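Local atomic coordinates of GDNF family receptor alpha-3 (Homo sapiens, PDB entry 2GH0), a protein that serves as the cell-surface receptor for the neurotrophic factor artemin, whose binding leads to autophosphorylation and activation of the RET receptor. Residues C[97-102]-C[172-177]; C[13-18]-C[67-72]; C[33-38]-C[47-52]. One frame throughout, in Å; residues are numbered along the deposited sequence.

Contact 1. Residues C[97-102]-C[172-177]; sequences NCLELR and GNLQEE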
loop_
_atom_site.group_PDB
_atom_site.type_symbol
_atom_site.label_atom_id
_atom_site.label_comp_id
_atom_site.label_asym_id
_atom_site.label_seq_id
_atom_site.Cartn_x
_atom_site.Cartn_y
_atom_site.Cartn_z
ATOM N N ASN C 97 -17.706 13.755 -52.834
ATOM C CA ASN C 97 -17.345 14.710 -53.876
ATOM C C ASN C 97 -16.593 15.891 -53.241
ATOM O O ASN C 97 -16.890 16.323 -52.099
ATOM C CB ASN C 97 -18.598 15.168 -54.627
ATOM C CG ASN C 97 -18.281 16.138 -55.711
ATOM O OD1 ASN C 97 -18.208 17.325 -55.447
ATOM N ND2 ASN C 97 -18.086 15.640 -56.952
ATOM N N CYS C 98 -15.566 16.387 -53.904
ATOM C CA CYS C 98 -14.765 17.447 -53.233
ATOM C C CYS C 98 -15.562 18.713 -52.885
ATOM O O CYS C 98 -15.256 19.346 -51.852
ATOM C CB CYS C 98 -13.612 17.872 -54.092
ATOM S SG CYS C 98 -12.363 16.553 -54.293
ATOM N N LEU C 99 -16.495 19.081 -53.781
ATOM C CA LEU C 99 -17.369 20.267 -53.636
ATOM C C LEU C 99 -18.378 20.128 -52.500
ATOM O O LEU C 99 -18.628 21.105 -51.786
ATOM C CB LEU C 99 -18.108 20.611 -54.951
ATOM C CG LEU C 99 -17.171 20.958 -56.111
ATOM C CD1 LEU C 99 -17.992 21.096 -57.368
ATOM C CD2 LEU C 99 -16.299 22.198 -55.789
ATOM N N GLU C 100 -18.961 18.941 -52.334
ATOM C CA GLU C 100 -19.671 18.588 -51.057
ATOM C C GLU C 100 -18.867 18.674 -49.768
ATOM O O GLU C 100 -19.341 19.167 -48.745
ATOM C CB GLU C 100 -20.233 17.180 -51.198
ATOM C CG GLU C 100 -21.335 17.238 -52.220
ATOM C CD GLU C 100 -22.220 18.456 -51.960
ATOM O OE1 GLU C 100 -22.636 18.548 -50.731
ATOM O OE2 GLU C 100 -22.504 19.279 -52.950
ATOM N N LEU C 101 -17.672 18.120 -49.790
ATOM C CA LEU C 101 -16.753 18.263 -48.660
ATOM C C LEU C 101 -16.457 19.739 -48.267
ATOM O O LEU C 101 -16.493 20.105 -47.074
ATOM C CB LEU C 101 -15.448 17.542 -49.026
ATOM C CG LEU C 101 -14.477 17.217 -47.897
ATOM C CD1 LEU C 101 -15.166 16.404 -46.723
ATOM C CD2 LEU C 101 -13.176 16.518 -48.436
ATOM N N ARG C 102 -16.080 20.580 -49.251
ATOM C CA ARG C 102 -15.902 22.017 -48.987
ATOM C C ARG C 102 -17.147 22.668 -48.405
ATOM O O ARG C 102 -17.054 23.558 -47.576
ATOM C CB ARG C 102 -15.562 22.769 -50.275
ATOM C CG ARG C 102 -14.951 24.159 -49.987
ATOM C CD ARG C 102 -14.506 24.914 -51.267
ATOM N NE ARG C 102 -15.621 24.982 -52.231
ATOM C CZ ARG C 102 -15.497 25.412 -53.485
ATOM N NH1 ARG C 102 -14.335 25.876 -53.890
ATOM N NH2 ARG C 102 -16.545 25.429 -54.314
ATOM N N GLY C 172 -20.387 16.128 -62.190
ATOM C CA GLY C 172 -21.328 16.532 -63.234
ATOM C C GLY C 172 -20.784 17.722 -64.016
ATOM O O GLY C 172 -19.558 17.532 -64.481
ATOM N N ASN C 173 -21.876 18.876 -64.331
ATOM C CA ASN C 173 -21.454 20.119 -65.017
ATOM C C ASN C 173 -20.447 21.013 -64.260
ATOM O O ASN C 173 -20.122 22.129 -64.758
ATOM C CB ASN C 173 -22.708 20.954 -65.433
ATOM C CG ASN C 173 -23.388 20.431 -66.748
ATOM O OD1 ASN C 173 -24.203 21.149 -67.361
ATOM N ND2 ASN C 173 -22.976 19.256 -67.100
ATOM N N LEU C 174 -19.993 20.532 -63.113
ATOM C CA LEU C 174 -19.113 21.283 -62.260
ATOM C C LEU C 174 -17.766 20.591 -62.129
ATOM O O LEU C 174 -16.979 20.905 -61.226
ATOM C CB LEU C 174 -19.684 21.365 -60.859
ATOM C CG LEU C 174 -20.854 22.470 -60.566
ATOM C CD1 LEU C 174 -21.041 22.692 -59.072
ATOM C CD2 LEU C 174 -20.464 23.815 -61.155
ATOM N N GLN C 175 -17.506 19.662 -63.047
ATOM C CA GLN C 175 -16.230 18.961 -63.080
ATOM C C GLN C 175 -15.025 19.892 -62.919
ATOM O O GLN C 175 -14.124 19.643 -62.089
ATOM C CB GLN C 175 -16.135 18.158 -64.383
ATOM C CG GLN C 175 -14.827 17.322 -64.420
ATOM C CD GLN C 175 -14.908 16.077 -63.534
ATOM O OE1 GLN C 175 -16.003 15.540 -63.307
ATOM N NE2 GLN C 175 -13.762 15.579 -63.096
ATOM N N GLU C 176 -14.990 20.984 -63.679
ATOM C CA GLU C 176 -13.789 21.844 -63.584
ATOM C C GLU C 176 -13.647 22.536 -62.218
ATOM O O GLU C 176 -12.560 22.734 -61.743
ATOM C CB GLU C 176 -13.732 22.869 -64.695
ATOM C CG GLU C 176 -13.581 22.215 -66.065
ATOM C CD GLU C 176 -13.714 23.194 -67.240
ATOM O OE1 GLU C 176 -14.830 23.740 -67.535
ATOM O OE2 GLU C 176 -12.672 23.380 -67.905
ATOM N N GLU C 177 -14.762 22.992 -61.647
ATOM C CA GLU C 177 -14.703 23.655 -60.365
ATOM C C GLU C 177 -14.173 22.666 -59.371
ATOM O O GLU C 177 -13.392 23.020 -58.492
ATOM C CB GLU C 177 -16.075 24.139 -59.916
ATOM C CG GLU C 177 -15.923 25.153 -58.799
ATOM C CD GLU C 177 -17.225 25.595 -58.141
ATOM O OE1 GLU C 177 -18.316 25.404 -58.714
ATOM O OE2 GLU C 177 -17.110 26.143 -57.024
#

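Contact 2. Residues C[13-18]-C[67-72]; sequences LKFAML and LCPCAP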
loop_
_atom_site.group_PDB
_atom_site.type_symbol
_atom_site.label_atom_id
_atom_site.label_comp_id
_atom_site.label_asym_id
_atom_site.label_seq_id
_atom_site.Cartn_x
_atom_site.Cartn_y
_atom_site.Cartn_z
ATOM N N LEU C 13 10.728 7.834 -38.238
ATOM C CA LEU C 13 10.813 7.306 -36.877
ATOM C C LEU C 13 11.644 8.260 -36.022
ATOM O O LEU C 13 11.239 8.604 -34.921
ATOM C CB LEU C 13 11.431 5.885 -36.842
ATOM C CG LEU C 13 11.615 5.260 -35.443
ATOM C CD1 LEU C 13 10.344 5.349 -34.564
ATOM C CD2 LEU C 13 12.082 3.814 -35.529
ATOM N N LYS C 14 12.828 8.642 -36.500
ATOM C CA LYS C 14 13.656 9.596 -35.733
ATOM C C LYS C 14 12.926 10.904 -35.388
ATOM O O LYS C 14 13.017 11.405 -34.230
ATOM C CB LYS C 14 14.992 9.862 -36.441
ATOM C CG LYS C 14 15.923 8.671 -36.430
ATOM C CD LYS C 14 17.208 9.060 -37.202
ATOM C CE LYS C 14 18.246 7.942 -37.285
ATOM N NZ LYS C 14 19.665 8.527 -37.417
ATOM N N PHE C 15 12.227 11.496 -36.355
ATOM C CA PHE C 15 11.455 12.711 -36.036
ATOM C C PHE C 15 10.277 12.543 -35.078
ATOM O O PHE C 15 9.970 13.457 -34.310
ATOM C CB PHE C 15 11.018 13.453 -37.294
ATOM C CG PHE C 15 12.149 14.224 -37.929
ATOM C CD1 PHE C 15 12.847 13.686 -39.013
ATOM C CD2 PHE C 15 12.495 15.468 -37.430
ATOM C CE1 PHE C 15 13.918 14.364 -39.612
ATOM C CE2 PHE C 15 13.580 16.170 -37.994
ATOM C CZ PHE C 15 14.295 15.619 -39.092
ATOM N N ALA C 16 9.619 11.392 -35.142
ATOM C CA ALA C 16 8.600 11.024 -34.128
ATOM C C ALA C 16 9.266 11.048 -32.779
ATOM O O ALA C 16 8.750 11.580 -31.821
ATOM C CB ALA C 16 7.994 9.626 -34.414
ATOM N N MET C 17 10.429 10.450 -32.695
ATOM C CA MET C 17 11.114 10.385 -31.400
ATOM C C MET C 17 11.660 11.741 -30.887
ATOM O O MET C 17 11.728 11.958 -29.652
ATOM C CB MET C 17 12.187 9.298 -31.460
ATOM C CG MET C 17 11.557 7.884 -31.625
ATOM S SD MET C 17 10.349 7.431 -30.343
ATOM C CE MET C 17 8.785 7.846 -31.070
ATOM N N LEU C 18 12.065 12.652 -31.797
ATOM C CA LEU C 18 12.383 14.036 -31.376
ATOM C C LEU C 18 11.216 14.698 -30.697
ATOM O O LEU C 18 11.354 15.463 -29.753
ATOM C CB LEU C 18 12.748 14.898 -32.561
ATOM C CG LEU C 18 14.121 15.251 -33.023
ATOM C CD1 LEU C 18 13.931 16.366 -34.107
ATOM C CD2 LEU C 18 15.046 15.706 -31.853
ATOM N N LEU C 67 6.326 16.035 -42.026
ATOM C CA LEU C 67 7.009 16.334 -43.319
ATOM C C LEU C 67 8.357 15.727 -43.293
ATOM O O LEU C 67 9.347 16.363 -43.572
ATOM C CB LEU C 67 7.072 17.834 -43.645
ATOM C CG LEU C 67 5.704 18.545 -43.563
ATOM C CD1 LEU C 67 5.737 20.061 -43.847
ATOM C CD2 LEU C 67 4.653 17.867 -44.443
ATOM N N CYS C 68 8.375 14.427 -43.019
ATOM C CA CYS C 68 9.661 13.736 -42.782
ATOM C C CYS C 68 10.070 13.034 -44.064
ATOM O O CYS C 68 9.184 12.537 -44.878
ATOM C CB CYS C 68 9.550 12.776 -41.576
ATOM S SG CYS C 68 8.146 11.620 -41.694
ATOM N N PRO C 69 11.374 13.038 -44.348
ATOM C CA PRO C 69 11.840 12.511 -45.627
ATOM C C PRO C 69 12.012 10.976 -45.630
ATOM O O PRO C 69 12.419 10.440 -44.612
ATOM C CB PRO C 69 13.212 13.186 -45.776
ATOM C CG PRO C 69 13.700 13.364 -44.404
ATOM C CD PRO C 69 12.488 13.554 -43.502
ATOM N N CYS C 70 11.750 10.307 -46.779
ATOM C CA CYS C 70 11.856 8.855 -46.941
ATOM C C CYS C 70 12.626 8.555 -48.209
ATOM O O CYS C 70 12.348 9.149 -49.254
ATOM C CB CYS C 70 10.480 8.181 -47.046
ATOM S SG CYS C 70 9.494 8.312 -45.496
ATOM N N ALA C 71 13.536 7.599 -48.155
ATOM C CA ALA C 71 14.176 7.115 -49.383
ATOM C C ALA C 71 13.092 6.548 -50.322
ATOM O O ALA C 71 12.033 6.087 -49.859
ATOM C CB ALA C 71 15.248 6.064 -49.067
ATOM N N PRO C 72 13.339 6.580 -51.661
ATOM C CA PRO C 72 12.343 6.170 -52.658
ATOM C C PRO C 72 11.829 4.730 -52.398
ATOM O O PRO C 72 10.611 4.475 -52.420
ATOM C CB PRO C 72 13.171 6.160 -53.971
ATOM C CG PRO C 72 14.643 5.944 -53.501
ATOM C CD PRO C 72 14.649 6.870 -52.291
#

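Contact 3. Residues C[33-38]-C[47-52]; sequences GEACSG and LRQLLT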
loop_
_atom_site.group_PDB
_atom_site.type_symbol
_atom_site.label_atom_id
_atom_site.label_comp_id
_atom_site.label_asym_id
_atom_site.label_seq_id
_atom_site.Cartn_x
_atom_site.Cartn_y
_atom_site.Cartn_z
ATOM N N GLY C 33 -2.784 10.355 -30.538
ATOM C CA GLY C 33 -2.546 8.949 -30.805
ATOM C C GLY C 33 -3.564 8.107 -30.059
ATOM O O GLY C 33 -4.054 7.104 -30.586
ATOM N N GLU C 34 -3.849 8.496 -28.811
ATOM C CA GLU C 34 -4.876 7.820 -28.002
ATOM C C GLU C 34 -6.284 7.994 -28.585
ATOM O O GLU C 34 -7.059 7.020 -28.633
ATOM C CB GLU C 34 -4.879 8.336 -26.556
ATOM C CG GLU C 34 -5.914 7.659 -25.660
ATOM C CD GLU C 34 -5.759 8.000 -24.188
ATOM O OE1 GLU C 34 -5.043 8.972 -23.846
ATOM O OE2 GLU C 34 -6.390 7.296 -23.361
ATOM N N ALA C 35 -6.619 9.230 -28.925
ATOM C CA ALA C 35 -7.939 9.588 -29.515
ATOM C C ALA C 35 -8.211 8.941 -30.891
ATOM O O ALA C 35 -9.346 8.695 -31.246
ATOM C CB ALA C 35 -8.093 11.079 -29.588
ATOM N N CYS C 36 -7.148 8.586 -31.597
ATOM C CA CYS C 36 -7.226 8.145 -32.960
ATOM C C CYS C 36 -6.945 6.653 -33.142
ATOM O O CYS C 36 -6.968 6.163 -34.273
ATOM C CB CYS C 36 -6.265 8.957 -33.809
ATOM S SG CYS C 36 -6.551 10.740 -33.845
ATOM N N SER C 37 -6.692 5.938 -32.045
ATOM C CA SER C 37 -6.425 4.500 -32.061
ATOM C C SER C 37 -7.673 3.611 -32.155
ATOM O O SER C 37 -8.743 3.916 -31.602
ATOM C CB SER C 37 -5.702 4.067 -30.750
ATOM O OG SER C 37 -4.429 4.673 -30.683
ATOM N N GLY C 38 -7.473 2.473 -32.818
ATOM C CA GLY C 38 -8.222 1.226 -32.492
ATOM C C GLY C 38 -9.276 1.095 -33.541
ATOM O O GLY C 38 -9.512 2.072 -34.272
ATOM N N LEU C 47 -10.252 14.064 -34.402
ATOM C CA LEU C 47 -10.069 15.277 -35.209
ATOM C C LEU C 47 -9.713 16.451 -34.276
ATOM O O LEU C 47 -8.848 17.241 -34.582
ATOM C CB LEU C 47 -11.402 15.563 -35.953
ATOM C CG LEU C 47 -11.596 15.286 -37.421
ATOM C CD1 LEU C 47 -10.516 14.431 -38.152
ATOM C CD2 LEU C 47 -13.134 14.989 -37.741
ATOM N N ARG C 48 -10.389 16.563 -33.151
ATOM C CA ARG C 48 -10.173 17.651 -32.204
ATOM C C ARG C 48 -8.747 17.565 -31.592
ATOM O O ARG C 48 -8.069 18.582 -31.421
ATOM C CB ARG C 48 -11.203 17.559 -31.065
ATOM C CG ARG C 48 -11.046 18.625 -29.988
ATOM C CD ARG C 48 -11.209 20.031 -30.613
ATOM N NE ARG C 48 -9.894 20.677 -30.791
ATOM C CZ ARG C 48 -9.706 21.910 -31.261
ATOM N NH1 ARG C 48 -10.741 22.677 -31.628
ATOM N NH2 ARG C 48 -8.486 22.396 -31.321
ATOM N N GLN C 49 -8.293 16.355 -31.310
ATOM C CA GLN C 49 -6.893 16.181 -30.774
ATOM C C GLN C 49 -5.832 16.479 -31.829
ATOM O O GLN C 49 -4.731 16.967 -31.506
ATOM C CB GLN C 49 -6.714 14.782 -30.158
ATOM C CG GLN C 49 -7.592 14.563 -28.905
ATOM C CD GLN C 49 -7.276 15.643 -27.856
ATOM O OE1 GLN C 49 -6.137 15.792 -27.432
ATOM N NE2 GLN C 49 -8.261 16.441 -27.517
ATOM N N LEU C 50 -6.118 16.172 -33.092
ATOM C CA LEU C 50 -5.246 16.593 -34.217
ATOM C C LEU C 50 -5.149 18.121 -34.328
ATOM O O LEU C 50 -4.034 18.686 -34.478
ATOM C CB LEU C 50 -5.703 15.947 -35.563
ATOM C CG LEU C 50 -5.362 14.449 -35.698
ATOM C CD1 LEU C 50 -6.119 13.913 -36.864
ATOM C CD2 LEU C 50 -3.847 14.213 -35.937
ATOM N N LEU C 51 -6.287 18.792 -34.248
ATOM C CA LEU C 51 -6.309 20.245 -34.343
ATOM C C LEU C 51 -5.480 20.863 -33.229
ATOM O O LEU C 51 -4.678 21.788 -33.468
ATOM C CB LEU C 51 -7.742 20.766 -34.277
ATOM C CG LEU C 51 -8.545 20.651 -35.598
ATOM C CD1 LEU C 51 -9.991 20.892 -35.258
ATOM C CD2 LEU C 51 -8.068 21.634 -36.651
ATOM N N THR C 52 -5.654 20.346 -32.029
ATOM C CA THR C 52 -4.882 20.842 -30.856
ATOM C C THR C 52 -3.411 20.598 -31.054
ATOM O O THR C 52 -2.582 21.466 -30.733
ATOM C CB THR C 52 -5.330 20.127 -29.613
ATOM O OG1 THR C 52 -6.713 20.456 -29.429
ATOM C CG2 THR C 52 -4.529 20.563 -28.399
#

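Contact 1. Residues C[97-102]-C[172-177]
Arg102 and Glu177 supply the polar part of this contact, a salt bridge that is also a hydrogen bond: Arg102 NH2 lies 2.9 Å from Glu177 OE2, with an N-H...O angle of 152°. The two groups use their planes differently. OE2 sits at the guanidinium edge, in its plane, whereas the nitrogen approaches OE2 from above the carboxylate, 39° out of that plane. Arg102, bent at chi3 (53°), crosses the extended Glu177 side chain at about a right angle; NH2 alone bonds OE2, Arg102 NH1 being 4.2 Å away.

The apolar part rests on the two branches of Leu99. Its CD1 is 3.8 Å from Leu174 CD1 and 3.9 Å from Leu174 CB, while its CD2 rests against the backbone of Glu177, 4.1 Å from the carbonyl O.

A third interaction fixes the start of one helix. Asn97 is its N-cap: OD1 accepts from Leu99 N at 3.0 Å, and the Asn97 amide nitrogen also bonds Ser171 OG, just before Gly172.

Within the second GDNF/GAS1 domain, the contact joins the first turns of helices 98-106 and 175-186 on the surface. The Cys98-Cys166 disulfide links the start of helix 98-106 to the chain just after strand 162-164, and further along helix 175-186 Leu99 packs on Cys178 and Arg102 on Leu181.

Contact 2. Residues C[13-18]-C[67-72]
Cys68 O accepts a hydrogen bond from Arg81 NH1 of helix 75-83, a polar grip on the loop residue whose side chain meets Phe15 of helix 11-20. No hydrogen bond crosses between the two segments themselves, so carbon contacts made by CD1 and CE1 of the Phe15 ring carry the meeting. Phe15 CD1 stands 4.3 Å from Cys68 CB, and the next ring atom, Phe15 CE1, stands 4.2 Å from Pro69 CD. Both partners approach the ring obliquely. The first torsion explains the reach: with CG beside the backbone N (chi1 -76°), the ring leaves the helix on the side of the 67-72 loop, and CD1 and CE1 lead. The backbones stay well apart even at their nearest, with Phe15 CA 7.1 Å from Cys68 CA.

Cys68 reaches the same helix twice, since its SG is bonded to SG of Cys12, the residue before Leu13. A disulfide with an aromatic side chain packed beside it is in keeping with the small, cysteine-rich helical fold of the first GDNF/GAS1 domain, in which this loop connects helices 59-66 and 75-83. A second disulfide, Cys70-Cys77, ties the same loop to helix 75-83.

The Phe15 ring also meets two aromatic rings near the C-terminus: His202, with planes at about 50°, and Phe206, edge-to-face. His202 also packs on Pro69, and its ND1 is hydrogen-bonded to Leu67 O. Elsewhere on helix 11-20, Leu13 and Met17 touch a chain of another protein in the assembly, probably the artemin ligand.

Contact 3. Residues C[33-38]-C[47-52]
Gln49 can be followed outward against Ala35. Its CB lies 4.0 Å from Ala35 CB, and CG, placed beside the backbone N by chi1 of -65°, comes to 3.6 Å from the same methyl. The chain then bends at chi2 (-57°), which takes the amide carbon CD to 4.9 Å from Ala35 CB, past van der Waals contact. At the tip, Gln49 OE1 and NE2 lie further still, 5.5 Å and 5.7 Å from Ala35 CB, so the amide makes no contact with 33-38. The Gln49 side chain also packs on Ala31 and Tyr32, one turn earlier in helix 23-35.

Both segments belong to two consecutive helices of the first GDNF/GAS1 domain, 23-35 and 43-56, joined by a short connection. The Cys36-Cys46 disulfide bridges that connection, and Cys36 SG also packs 4.3 Å from Leu50 CG; Leu50 also touches Ile85 and Ala90.

On helix 43-56, Arg48 O accepts from both Thr52 OG1 and Thr52 N, which reach it from opposite faces of the carbonyl plane. At the other end of the contact, Ser37 OG hydrogen-bonds a polar side chain of another protein.

In the fold
Contact 1 lies in the second GDNF/GAS1 domain, contacts 2 and 3 in the first; no helix is shared by any two contacts, though helices 11-20 and 23-35 follow each other in the chain. The centre of contact 1 is 34 Å from that of contact 2, on the opposite side of the chain's centre. Along the sequence, 33-38 and 47-52 fall inside the loop closed by 13-18 and 67-72. Chemistry varies with burial here: contact 2 is buried and purely apolar, contact 3 is partly buried with aliphatic and sulfur packing, and contact 1, at the surface, relies partly on an ion pair. Each holds at least one disulfide cysteine, yet none of these bonds joins the two facing segments.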